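Local coordinates for protein HRI1 (Saccharomyces cerevisiae, PDB 3RBY) that is of unknown function and not essential, but interacts with the kinase HRR25 and may interact with SEC72 in yeast, at residues Thr29-Tyr33 and Thr58-Val62; Tyr33-Arg37 and Ile177-Leu181; Ser156-Thr162 and Asn237-Tyr243; Val215-Pro219 and Ser233-Trp238. Numbering follows the deposited sequence.

Contact 1 (Thr29-Tyr33 and Thr58-Val62)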
loop_
_atom_site.group_PDB
_atom_site.type_symbol
_atom_site.label_atom_id
_atom_site.label_comp_id
_atom_site.label_asym_id
_atom_site.label_seq_id
_atom_site.Cartn_x
_atom_site.Cartn_y
_atom_site.Cartn_z
ATOM N N THR A 29 13.749 16.600 -3.985
ATOM C CA THR A 29 14.419 17.071 -2.791
ATOM C C THR A 29 14.220 18.588 -2.651
ATOM O O THR A 29 13.879 19.083 -1.575
ATOM C CB THR A 29 15.922 16.767 -2.877
ATOM O OG1 THR A 29 16.115 15.364 -3.119
ATOM C CG2 THR A 29 16.632 17.167 -1.570
ATOM N N ASP A 30 14.444 19.327 -3.736
ATOM C CA ASP A 30 14.242 20.775 -3.728
ATOM C C ASP A 30 12.767 21.178 -3.533
ATOM O O ASP A 30 12.482 22.347 -3.250
ATOM C CB ASP A 30 14.799 21.426 -5.005
ATOM C CG ASP A 30 16.309 21.381 -5.074
ATOM O OD1 ASP A 30 16.939 20.803 -4.154
ATOM O OD2 ASP A 30 16.862 21.916 -6.066
ATOM N N GLY A 31 11.840 20.232 -3.694
ATOM C CA GLY A 31 10.427 20.493 -3.423
ATOM C C GLY A 31 9.501 20.629 -4.632
ATOM O O GLY A 31 8.304 20.896 -4.467
ATOM N N HIS A 32 10.038 20.461 -5.843
ATOM C CA HIS A 32 9.213 20.472 -7.055
ATOM C C HIS A 32 8.355 19.187 -7.081
ATOM O O HIS A 32 8.801 18.122 -6.617
ATOM C CB HIS A 32 10.099 20.566 -8.300
ATOM C CG HIS A 32 11.170 21.603 -8.195
ATOM N ND1 HIS A 32 10.893 22.933 -7.936
ATOM C CD2 HIS A 32 12.521 21.511 -8.272
ATOM C CE1 HIS A 32 12.022 23.611 -7.876
ATOM N NE2 HIS A 32 13.027 22.774 -8.078
ATOM N N TYR A 33 7.131 19.284 -7.601
ATOM C CA TYR A 33 6.189 18.165 -7.520
ATOM C C TYR A 33 5.355 17.970 -8.795
ATOM O O TYR A 33 4.993 18.947 -9.470
ATOM C CB TYR A 33 5.255 18.358 -6.316
ATOM C CG TYR A 33 4.348 19.558 -6.462
ATOM C CD1 TYR A 33 3.108 19.440 -7.076
ATOM C CD2 TYR A 33 4.735 20.819 -5.997
ATOM C CE1 TYR A 33 2.268 20.533 -7.221
ATOM C CE2 TYR A 33 3.895 21.927 -6.139
ATOM C CZ TYR A 33 2.666 21.772 -6.755
ATOM O OH TYR A 33 1.825 22.855 -6.906
ATOM N N THR A 58 6.409 23.929 -9.425
ATOM C CA THR A 58 7.756 24.106 -8.881
ATOM C C THR A 58 7.621 24.421 -7.393
ATOM O O THR A 58 6.505 24.674 -6.913
ATOM C CB THR A 58 8.510 25.197 -9.664
ATOM O OG1 THR A 58 7.638 26.322 -9.839
ATOM C CG2 THR A 58 8.908 24.654 -11.073
ATOM N N ASN A 59 8.721 24.378 -6.652
ATOM C CA ASN A 59 8.599 24.435 -5.203
ATOM C C ASN A 59 7.818 25.635 -4.646
ATOM O O ASN A 59 7.103 25.499 -3.642
ATOM C CB ASN A 59 9.958 24.265 -4.484
ATOM C CG ASN A 59 11.033 25.260 -4.967
ATOM O OD1 ASN A 59 10.756 26.202 -5.725
ATOM N ND2 ASN A 59 12.269 25.044 -4.513
ATOM N N GLU A 60 7.927 26.800 -5.282
ATOM C CA GLU A 60 7.276 27.994 -4.718
ATOM C C GLU A 60 5.751 27.956 -4.825
ATOM O O GLU A 60 5.078 28.809 -4.250
ATOM C CB GLU A 60 7.810 29.288 -5.344
ATOM C CG GLU A 60 7.174 29.652 -6.686
ATOM C CD GLU A 60 7.701 28.790 -7.823
ATOM O OE1 GLU A 60 8.713 28.063 -7.619
ATOM O OE2 GLU A 60 7.106 28.850 -8.921
ATOM N N THR A 61 5.198 26.983 -5.550
ATOM C CA THR A 61 3.737 26.931 -5.713
ATOM C C THR A 61 3.018 26.172 -4.598
ATOM O O THR A 61 1.794 26.001 -4.641
ATOM C CB THR A 61 3.320 26.340 -7.074
ATOM O OG1 THR A 61 3.735 24.966 -7.152
ATOM C CG2 THR A 61 3.951 27.144 -8.202
ATOM N N VAL A 62 3.772 25.714 -3.605
ATOM C CA VAL A 62 3.157 25.046 -2.465
ATOM C C VAL A 62 3.855 25.496 -1.190
ATOM O O VAL A 62 5.085 25.524 -1.126
ATOM C CB VAL A 62 3.167 23.491 -2.611
ATOM C CG1 VAL A 62 4.581 22.967 -2.898
ATOM C CG2 VAL A 62 2.592 22.828 -1.374
#
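Two connections of the N-terminal sheet meet here through polar loop-to-loop contacts: the turn leading from strand 24-27 into strand 33-38, and the short 3-10 turn between strands 51-57 and 62-66. N59, at the start of that turn, is held twice. Its side-chain ND2 donates to D30 O (3.0 Å), and its backbone N donates to ND1 of H32 (2.9 Å), which fixes ND1 as an acceptor and lays the imidazole edge against T58 and N59. G31 packs close to N59, and its positive phi of 106° suits glycine. Y33 OH donates to T61 OG1 (2.9 Å), whose own hydroxyl donates a hydrogen bond to T58 O (2.8 Å), while Y33 CE2 rests on V62 CG1 (3.5 Å). T61 N also bonds T58 O (3.0 Å), closing the turn. D30 OD1 bonds H244 near the C terminus, and the Y33 ring meets F76 edge-to-face. Two connections at the same end of the antiparallel N-terminal sheet of this beta-barrel protein are thus joined by hydrogen bonds of side chains with backbone and, at Y33 and T61, with each other.

Contact 2 (Tyr33-Arg37 and Ile177-Leu181)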
loop_
_atom_site.group_PDB
_atom_site.type_symbol
_atom_site.label_atom_id
_atom_site.label_comp_id
_atom_site.label_asym_id
_atom_site.label_seq_id
_atom_site.Cartn_x
_atom_site.Cartn_y
_atom_site.Cartn_z
ATOM N N TYR A 33 7.131 19.284 -7.601
ATOM C CA TYR A 33 6.189 18.165 -7.520
ATOM C C TYR A 33 5.355 17.970 -8.795
ATOM O O TYR A 33 4.993 18.947 -9.470
ATOM C CB TYR A 33 5.255 18.358 -6.316
ATOM C CG TYR A 33 4.348 19.558 -6.462
ATOM C CD1 TYR A 33 3.108 19.440 -7.076
ATOM C CD2 TYR A 33 4.735 20.819 -5.997
ATOM C CE1 TYR A 33 2.268 20.533 -7.221
ATOM C CE2 TYR A 33 3.895 21.927 -6.139
ATOM C CZ TYR A 33 2.666 21.772 -6.755
ATOM O OH TYR A 33 1.825 22.855 -6.906
ATOM N N ILE A 34 5.060 16.705 -9.110
ATOM C CA ILE A 34 4.105 16.336 -10.162
ATOM C C ILE A 34 3.273 15.141 -9.687
ATOM O O ILE A 34 3.762 14.293 -8.932
ATOM C CB ILE A 34 4.823 15.968 -11.471
ATOM C CG1 ILE A 34 3.821 15.661 -12.586
ATOM C CG2 ILE A 34 5.735 14.785 -11.255
ATOM C CD1 ILE A 34 4.438 15.743 -13.967
ATOM N N SER A 35 2.017 15.081 -10.110
ATOM C CA SER A 35 1.156 13.962 -9.764
ATOM C C SER A 35 0.350 13.528 -10.991
ATOM O O SER A 35 -0.508 14.279 -11.462
ATOM C CB SER A 35 0.225 14.333 -8.598
ATOM O OG SER A 35 -0.490 13.203 -8.117
ATOM N N LEU A 36 0.649 12.337 -11.525
ATOM C CA LEU A 36 -0.065 11.798 -12.691
ATOM C C LEU A 36 -1.053 10.743 -12.209
ATOM O O LEU A 36 -0.691 9.879 -11.396
ATOM C CB LEU A 36 0.905 11.205 -13.714
ATOM C CG LEU A 36 1.929 12.214 -14.238
ATOM C CD1 LEU A 36 2.849 11.594 -15.301
ATOM C CD2 LEU A 36 1.212 13.454 -14.782
ATOM N N ARG A 37 -2.303 10.823 -12.675
ATOM C CA ARG A 37 -3.361 9.944 -12.146
ATOM C C ARG A 37 -4.109 9.162 -13.232
ATOM O O ARG A 37 -5.334 9.237 -13.339
ATOM C CB ARG A 37 -4.312 10.752 -11.247
ATOM C CG ARG A 37 -3.521 11.663 -10.258
ATOM C CD ARG A 37 -4.328 12.213 -9.074
ATOM N NE ARG A 37 -3.417 12.789 -8.087
ATOM C CZ ARG A 37 -3.758 13.281 -6.898
ATOM N NH1 ARG A 37 -5.024 13.293 -6.508
ATOM N NH2 ARG A 37 -2.812 13.756 -6.087
ATOM N N ILE A 177 10.515 8.336 -13.393
ATOM C CA ILE A 177 10.426 9.642 -14.018
ATOM C C ILE A 177 8.977 9.967 -14.362
ATOM O O ILE A 177 8.298 9.172 -15.016
ATOM C CB ILE A 177 11.255 9.693 -15.319
ATOM C CG1 ILE A 177 12.758 9.568 -15.016
ATOM C CG2 ILE A 177 10.975 10.974 -16.090
ATOM C CD1 ILE A 177 13.319 8.170 -15.227
ATOM N N GLN A 178 8.507 11.134 -13.924
ATOM C CA GLN A 178 7.219 11.649 -14.360
ATOM C C GLN A 178 7.396 13.050 -14.926
ATOM O O GLN A 178 8.206 13.836 -14.412
ATOM C CB GLN A 178 6.211 11.650 -13.222
ATOM C CG GLN A 178 5.868 10.267 -12.719
ATOM C CD GLN A 178 4.663 10.289 -11.817
ATOM O OE1 GLN A 178 3.614 9.709 -12.147
ATOM N NE2 GLN A 178 4.791 10.964 -10.672
ATOM N N GLY A 179 6.653 13.345 -15.989
ATOM C CA GLY A 179 6.794 14.605 -16.688
ATOM C C GLY A 179 5.521 15.091 -17.365
ATOM O O GLY A 179 4.606 14.306 -17.648
ATOM N N PHE A 180 5.457 16.399 -17.613
ATOM C CA PHE A 180 4.421 16.954 -18.476
ATOM C C PHE A 180 5.001 17.972 -19.471
ATOM O O PHE A 180 6.117 18.474 -19.296
ATOM C CB PHE A 180 3.268 17.550 -17.661
ATOM C CG PHE A 180 3.429 19.016 -17.337
ATOM C CD1 PHE A 180 4.188 19.431 -16.241
ATOM C CD2 PHE A 180 2.798 19.983 -18.114
ATOM C CE1 PHE A 180 4.333 20.785 -15.934
ATOM C CE2 PHE A 180 2.932 21.350 -17.807
ATOM C CZ PHE A 180 3.702 21.745 -16.713
ATOM N N LEU A 181 4.253 18.211 -20.545
ATOM C CA LEU A 181 4.539 19.271 -21.515
ATOM C C LEU A 181 3.197 19.781 -22.030
ATOM O O LEU A 181 2.413 19.018 -22.587
ATOM C CB LEU A 181 5.407 18.760 -22.674
ATOM C CG LEU A 181 5.815 19.774 -23.760
ATOM C CD1 LEU A 181 6.543 20.992 -23.136
ATOM C CD2 LEU A 181 6.672 19.117 -24.854
#
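Strand 33-37 begins at Y33, whose side chain serves its own sheet: its OH bonds T61 and its ring meets F76. I34 is the first residue to face strand 177-181, and with chi1 and chi2 both t its side chain extends straight across the gap. I34 CG2 packs on Q178 CB (3.7 Å), and I34 CD1 reaches the backbone at G179 C (3.6 Å) and F180 N (3.8 Å), lying near the edge of the F180 ring. G179 lacks a side chain, and I34 CD1 settles against its bare main chain. S35 points away; its OG accepts bonds from R37 NE (3.0 Å) and R37 NH2 (3.1 Å) on the far face. L36 turns back toward the partner, with L36 CB 3.5 Å from Q178 OE1 and L36 CD1 4.0 Å from G179 O. R37 again points away, and its NH1 forms a salt bridge with E128.

No hydrogen bond joins the two strands. The polar end of Q178 is satisfied elsewhere, OE1 by R196 and NE2 by S26 and L24, so that it spans both sheets. The axes cross at 89° with a closest approach of 7.3 Å, too far for backbone pairing. The near-perpendicular crossing of these two short segments, packed through side chains without backbone bonds, is consistent with orthogonal packing of the N-terminal sheet on the C-terminal one.

Contact 3 (Ser156-Thr162 and Asn237-Tyr243)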
loop_
_atom_site.group_PDB
_atom_site.type_symbol
_atom_site.label_atom_id
_atom_site.label_comp_id
_atom_site.label_asym_id
_atom_site.label_seq_id
_atom_site.Cartn_x
_atom_site.Cartn_y
_atom_site.Cartn_z
ATOM N N SER A 156 17.778 12.876 -7.465
ATOM C CA SER A 156 16.635 13.786 -7.538
ATOM C C SER A 156 16.958 14.850 -8.578
ATOM O O SER A 156 17.813 15.719 -8.350
ATOM C CB SER A 156 16.372 14.412 -6.169
ATOM O OG SER A 156 15.233 15.264 -6.183
ATOM N N ILE A 157 16.273 14.774 -9.718
ATOM C CA ILE A 157 16.597 15.603 -10.882
ATOM C C ILE A 157 15.337 16.220 -11.480
ATOM O O ILE A 157 14.334 15.537 -11.667
ATOM C CB ILE A 157 17.355 14.791 -11.969
ATOM C CG1 ILE A 157 18.670 14.229 -11.399
ATOM C CG2 ILE A 157 17.628 15.652 -13.200
ATOM C CD1 ILE A 157 19.389 13.236 -12.321
ATOM N N VAL A 158 15.378 17.520 -11.755
ATOM C CA VAL A 158 14.216 18.201 -12.307
ATOM C C VAL A 158 14.632 19.048 -13.512
ATOM O O VAL A 158 15.622 19.789 -13.438
ATOM C CB VAL A 158 13.529 19.091 -11.248
ATOM C CG1 VAL A 158 12.251 19.730 -11.801
ATOM C CG2 VAL A 158 13.210 18.282 -9.996
ATOM N N LEU A 159 13.897 18.910 -14.622
ATOM C CA LEU A 159 14.076 19.778 -15.786
ATOM C C LEU A 159 12.810 20.589 -16.004
ATOM O O LEU A 159 11.688 20.105 -15.793
ATOM C CB LEU A 159 14.434 19.004 -17.053
ATOM C CG LEU A 159 15.842 18.400 -17.104
ATOM C CD1 LEU A 159 15.922 17.161 -16.228
ATOM C CD2 LEU A 159 16.198 18.040 -18.528
ATOM N N LYS A 160 13.005 21.839 -16.402
ATOM C CA LYS A 160 11.903 22.754 -16.626
ATOM C C LYS A 160 12.011 23.362 -18.021
ATOM O O LYS A 160 13.092 23.768 -18.466
ATOM C CB LYS A 160 11.939 23.858 -15.573
ATOM C CG LYS A 160 10.673 24.694 -15.450
ATOM C CD LYS A 160 10.815 25.621 -14.223
ATOM C CE LYS A 160 9.600 26.538 -14.027
ATOM N NZ LYS A 160 9.484 27.561 -15.104
ATOM N N VAL A 161 10.879 23.435 -18.705
ATOM C CA VAL A 161 10.855 23.936 -20.074
ATOM C C VAL A 161 11.157 25.419 -20.096
ATOM O O VAL A 161 10.552 26.202 -19.341
ATOM C CB VAL A 161 9.492 23.664 -20.762
ATOM C CG1 VAL A 161 9.031 24.859 -21.573
ATOM C CG2 VAL A 161 9.602 22.452 -21.646
ATOM N N THR A 162 12.065 25.812 -20.989
ATOM C CA THR A 162 12.442 27.212 -21.171
ATOM C C THR A 162 12.077 27.708 -22.573
ATOM O O THR A 162 12.942 28.111 -23.350
ATOM C CB THR A 162 13.948 27.427 -20.936
ATOM O OG1 THR A 162 14.697 26.698 -21.917
ATOM C CG2 THR A 162 14.344 26.950 -19.546
ATOM N N ASN A 237 13.821 23.408 -25.643
ATOM C CA ASN A 237 14.846 23.571 -24.614
ATOM C C ASN A 237 14.292 23.369 -23.212
ATOM O O ASN A 237 13.204 23.842 -22.875
ATOM C CB ASN A 237 15.502 24.941 -24.719
ATOM C CG ASN A 237 16.296 25.105 -25.996
ATOM O OD1 ASN A 237 16.536 24.135 -26.716
ATOM N ND2 ASN A 237 16.718 26.333 -26.284
ATOM N N TRP A 238 15.044 22.637 -22.408
ATOM C CA TRP A 238 14.728 22.493 -21.007
ATOM C C TRP A 238 15.954 22.903 -20.239
ATOM O O TRP A 238 17.074 22.725 -20.725
ATOM C CB TRP A 238 14.421 21.041 -20.672
ATOM C CG TRP A 238 13.256 20.507 -21.418
ATOM C CD1 TRP A 238 13.174 20.265 -22.766
ATOM C CD2 TRP A 238 11.992 20.138 -20.862
ATOM N NE1 TRP A 238 11.924 19.775 -23.080
ATOM C CE2 TRP A 238 11.181 19.682 -21.929
ATOM C CE3 TRP A 238 11.464 20.150 -19.569
ATOM C CZ2 TRP A 238 9.869 19.233 -21.733
ATOM C CZ3 TRP A 238 10.161 19.716 -19.371
ATOM C CH2 TRP A 238 9.376 19.260 -20.451
ATOM N N GLU A 239 15.734 23.429 -19.036
ATOM C CA GLU A 239 16.813 23.745 -18.114
ATOM C C GLU A 239 16.777 22.760 -16.945
ATOM O O GLU A 239 15.708 22.488 -16.381
ATOM C CB GLU A 239 16.656 25.186 -17.599
ATOM C CG GLU A 239 17.880 25.720 -16.853
ATOM C CD GLU A 239 17.584 26.992 -16.051
ATOM O OE1 GLU A 239 18.413 27.348 -15.170
ATOM O OE2 GLU A 239 16.518 27.624 -16.291
ATOM N N VAL A 240 17.932 22.206 -16.594
ATOM C CA VAL A 240 18.058 21.396 -15.383
ATOM C C VAL A 240 18.050 22.326 -14.172
ATOM O O VAL A 240 19.065 22.973 -13.882
ATOM C CB VAL A 240 19.389 20.627 -15.356
ATOM C CG1 VAL A 240 19.566 19.947 -13.992
ATOM C CG2 VAL A 240 19.462 19.611 -16.501
ATOM N N ILE A 241 16.930 22.407 -13.461
ATOM C CA ILE A 241 16.851 23.343 -12.325
ATOM C C ILE A 241 17.182 22.683 -10.986
ATOM O O ILE A 241 17.217 23.337 -9.931
ATOM C CB ILE A 241 15.474 24.017 -12.250
ATOM C CG1 ILE A 241 14.400 22.970 -11.905
ATOM C CG2 ILE A 241 15.160 24.718 -13.568
ATOM C CD1 ILE A 241 12.990 23.549 -11.639
ATOM N N GLU A 242 17.405 21.376 -11.037
ATOM C CA GLU A 242 17.776 20.601 -9.862
ATOM C C GLU A 242 18.568 19.369 -10.325
ATOM O O GLU A 242 18.168 18.671 -11.280
ATOM C CB GLU A 242 16.526 20.180 -9.073
ATOM C CG GLU A 242 16.843 19.345 -7.826
ATOM C CD GLU A 242 15.597 18.961 -7.024
ATOM O OE1 GLU A 242 14.492 19.482 -7.314
ATOM O OE2 GLU A 242 15.720 18.131 -6.095
ATOM N N TYR A 243 19.694 19.109 -9.667
ATOM C CA TYR A 243 20.515 17.959 -10.010
ATOM C C TYR A 243 21.241 17.377 -8.794
ATOM O O TYR A 243 22.430 17.643 -8.583
ATOM C CB TYR A 243 21.523 18.333 -11.103
ATOM C CG TYR A 243 22.056 17.138 -11.870
ATOM C CD1 TYR A 243 21.322 16.581 -12.914
ATOM C CD2 TYR A 243 23.286 16.564 -11.549
ATOM C CE1 TYR A 243 21.797 15.483 -13.628
ATOM C CE2 TYR A 243 23.776 15.458 -12.260
ATOM C CZ TYR A 243 23.026 14.925 -13.300
ATOM O OH TYR A 243 23.500 13.835 -14.015
#
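Strands 156-161 and 237-243 pair antiparallel, and their side chains sort onto two faces. I157, L159, V161, W238, V240 and Y243 share one. There the W238 side chain (chi1 m, chi2 68°) sets its indole under V161 CG2, a CH-pi contact over the six-membered ring, while L159 CB lies 4.1 Å from W238 CE3. L159 CG meets V240 CG2 (3.9 Å), and I157 CD1 touches Y243 CE1 (3.5 Å). On the other face, E242 is extended (chi1 and chi2 t), bringing OE2 to S156 OG (2.9 Å, hydrogen bond); its OE1 bonds S28. K160, also t at chi1, chi2 and chi3, reaches outward, with its CB against I241 CG2 (3.9 Å). I241 takes chi1 p, bringing its CG1 within 3.9 Å of V158 CG1. Its psi of -4° breaks the regular extension: I241 N bonds V158 O at 2.9 Å, E242 N bonds the same oxygen weakly at 3.4 Å, and the register slips by one. Two residues facing one make this a classic bulge in the antiparallel C-terminal sheet.

Contact 4 (Val215-Pro219 and Ser233-Trp238)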
loop_
_atom_site.group_PDB
_atom_site.type_symbol
_atom_site.label_atom_id
_atom_site.label_comp_id
_atom_site.label_asym_id
_atom_site.label_seq_id
_atom_site.Cartn_x
_atom_site.Cartn_y
_atom_site.Cartn_z
ATOM N N VAL A 215 5.536 14.128 -27.123
ATOM C CA VAL A 215 6.338 13.390 -26.148
ATOM C C VAL A 215 7.828 13.290 -26.488
ATOM O O VAL A 215 8.669 13.301 -25.588
ATOM C CB VAL A 215 5.745 11.989 -25.932
ATOM C CG1 VAL A 215 6.732 11.096 -25.209
ATOM C CG2 VAL A 215 4.417 12.098 -25.174
ATOM N N ASN A 216 8.171 13.208 -27.770
ATOM C CA ASN A 216 9.596 13.177 -28.152
ATOM C C ASN A 216 10.334 14.504 -27.919
ATOM O O ASN A 216 11.536 14.608 -28.209
ATOM C CB ASN A 216 9.790 12.708 -29.607
ATOM C CG ASN A 216 9.337 13.753 -30.647
ATOM O OD1 ASN A 216 8.492 14.606 -30.372
ATOM N ND2 ASN A 216 9.892 13.664 -31.854
ATOM N N LYS A 217 9.619 15.516 -27.420
ATOM C CA LYS A 217 10.256 16.787 -27.052
ATOM C C LYS A 217 10.552 16.821 -25.546
ATOM O O LYS A 217 10.947 17.859 -25.008
ATOM C CB LYS A 217 9.384 17.985 -27.430
ATOM C CG LYS A 217 9.262 18.293 -28.924
ATOM C CD LYS A 217 8.245 19.443 -29.115
ATOM C CE LYS A 217 8.262 20.054 -30.523
ATOM N NZ LYS A 217 7.293 19.406 -31.455
ATOM N N ILE A 218 10.340 15.689 -24.876
ATOM C CA ILE A 218 10.640 15.557 -23.458
ATOM C C ILE A 218 11.887 14.712 -23.244
ATOM O O ILE A 218 11.954 13.560 -23.695
ATOM C CB ILE A 218 9.489 14.911 -22.706
ATOM C CG1 ILE A 218 8.175 15.588 -23.104
ATOM C CG2 ILE A 218 9.738 14.997 -21.222
ATOM C CD1 ILE A 218 7.003 15.223 -22.213
ATOM N N PRO A 219 12.885 15.277 -22.552
ATOM C CA PRO A 219 14.162 14.567 -22.371
ATOM C C PRO A 219 13.930 13.261 -21.588
ATOM O O PRO A 219 13.093 13.232 -20.675
ATOM C CB PRO A 219 15.013 15.564 -21.573
ATOM C CG PRO A 219 14.326 16.921 -21.769
ATOM C CD PRO A 219 12.861 16.583 -21.868
ATOM N N SER A 233 15.588 18.800 -26.729
ATOM C CA SER A 233 14.955 17.608 -27.282
ATOM C C SER A 233 14.048 18.033 -28.434
ATOM O O SER A 233 12.970 18.598 -28.203
ATOM C CB SER A 233 14.132 16.887 -26.208
ATOM O OG SER A 233 13.603 15.676 -26.708
ATOM N N ASN A 234 14.486 17.775 -29.669
ATOM C CA ASN A 234 13.699 18.128 -30.854
ATOM C C ASN A 234 13.280 19.595 -30.862
ATOM O O ASN A 234 12.088 19.919 -30.943
ATOM C CB ASN A 234 12.463 17.217 -30.985
ATOM C CG ASN A 234 12.798 15.868 -31.610
ATOM O OD1 ASN A 234 12.619 14.821 -30.986
ATOM N ND2 ASN A 234 13.283 15.889 -32.855
ATOM N N GLY A 235 14.262 20.480 -30.757
ATOM C CA GLY A 235 13.989 21.908 -30.790
ATOM C C GLY A 235 13.414 22.527 -29.519
ATOM O O GLY A 235 13.378 23.760 -29.401
ATOM N N LEU A 236 12.962 21.699 -28.573
ATOM C CA LEU A 236 12.476 22.214 -27.286
ATOM C C LEU A 236 13.589 22.231 -26.222
ATOM O O LEU A 236 14.229 21.205 -25.942
ATOM C CB LEU A 236 11.287 21.403 -26.784
ATOM C CG LEU A 236 9.999 22.171 -26.457
ATOM C CD1 LEU A 236 9.514 21.834 -25.071
ATOM C CD2 LEU A 236 10.156 23.675 -26.597
ATOM N N ASN A 237 13.821 23.408 -25.643
ATOM C CA ASN A 237 14.846 23.571 -24.614
ATOM C C ASN A 237 14.292 23.369 -23.212
ATOM O O ASN A 237 13.204 23.842 -22.875
ATOM C CB ASN A 237 15.502 24.941 -24.719
ATOM C CG ASN A 237 16.296 25.105 -25.996
ATOM O OD1 ASN A 237 16.536 24.135 -26.716
ATOM N ND2 ASN A 237 16.718 26.333 -26.284
ATOM N N TRP A 238 15.044 22.637 -22.408
ATOM C CA TRP A 238 14.728 22.493 -21.007
ATOM C C TRP A 238 15.954 22.903 -20.239
ATOM O O TRP A 238 17.074 22.725 -20.725
ATOM C CB TRP A 238 14.421 21.041 -20.672
ATOM C CG TRP A 238 13.256 20.507 -21.418
ATOM C CD1 TRP A 238 13.174 20.265 -22.766
ATOM C CD2 TRP A 238 11.992 20.138 -20.862
ATOM N NE1 TRP A 238 11.924 19.775 -23.080
ATOM C CE2 TRP A 238 11.181 19.682 -21.929
ATOM C CE3 TRP A 238 11.464 20.150 -19.569
ATOM C CZ2 TRP A 238 9.869 19.233 -21.733
ATOM C CZ3 TRP A 238 10.161 19.716 -19.371
ATOM C CH2 TRP A 238 9.376 19.260 -20.451
#
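Hydrogen bonds join the 3-10 turn at 215-217 to the hairpin that links strands 230-233 and 236-244. S233 OG donates to N216 O (2.8 Å), and the indole NE1 of W238 donates to K217 O (2.9 Å). Both acceptors are main-chain carbonyls, so the hairpin holds the loop backbone. Within each segment the backbone closes its own turn: I218 N bonds V215 O (3.0 Å), while S233 N to L236 O (2.9 Å) and L236 N to S233 O (3.1 Å) frame a type I' turn with N234 and G235 at its corners, both at positive phi. A weaker CA-H...O contact runs from K217 CA to S233 O (3.5 Å).

Apolar contacts gather around W238. P219 CD sits over one face of its five-membered ring, 3.5 Å from the centroid in a CH-pi contact, and I218 CG1 approaches W238 CZ2 (4.2 Å). K217 contributes its aliphatic part, with K217 CB against L236 CB (4.0 Å) and CG against N234 CB (4.0 Å).

As for charge, the K217 ammonium leads away from the hairpin to a salt bridge with E214. N216 O is held by S233 OG near the surface, while the buried indole of W238 takes K217 O through NE1 and P219 and I218 against its rings, serving as both hydrogen-bond donor and apolar surface.

How the contacts relate
Contact 1 comes first, closing a loop of 24 residues and joining two connections of the N-terminal sheet. Contact 2 starts from the same stretch, sharing Y33, but runs 140 residues on to 177-181 and so brings the two sheets face to face. Contact 3 crosses it: 156-162 lies inside the loop of contact 2, while 237-243 lies beyond it. Contact 4, a short closure with 13 residues between its segments, falls wholly between the segments of contact 3 apart from the shared N237 and W238. In space, D30 and T29 of contact 1 meet E242 and S156 of contact 3, a second tie between the sheets, while L181 touches V161, L236 and I218, linking contacts 2, 3 and 4.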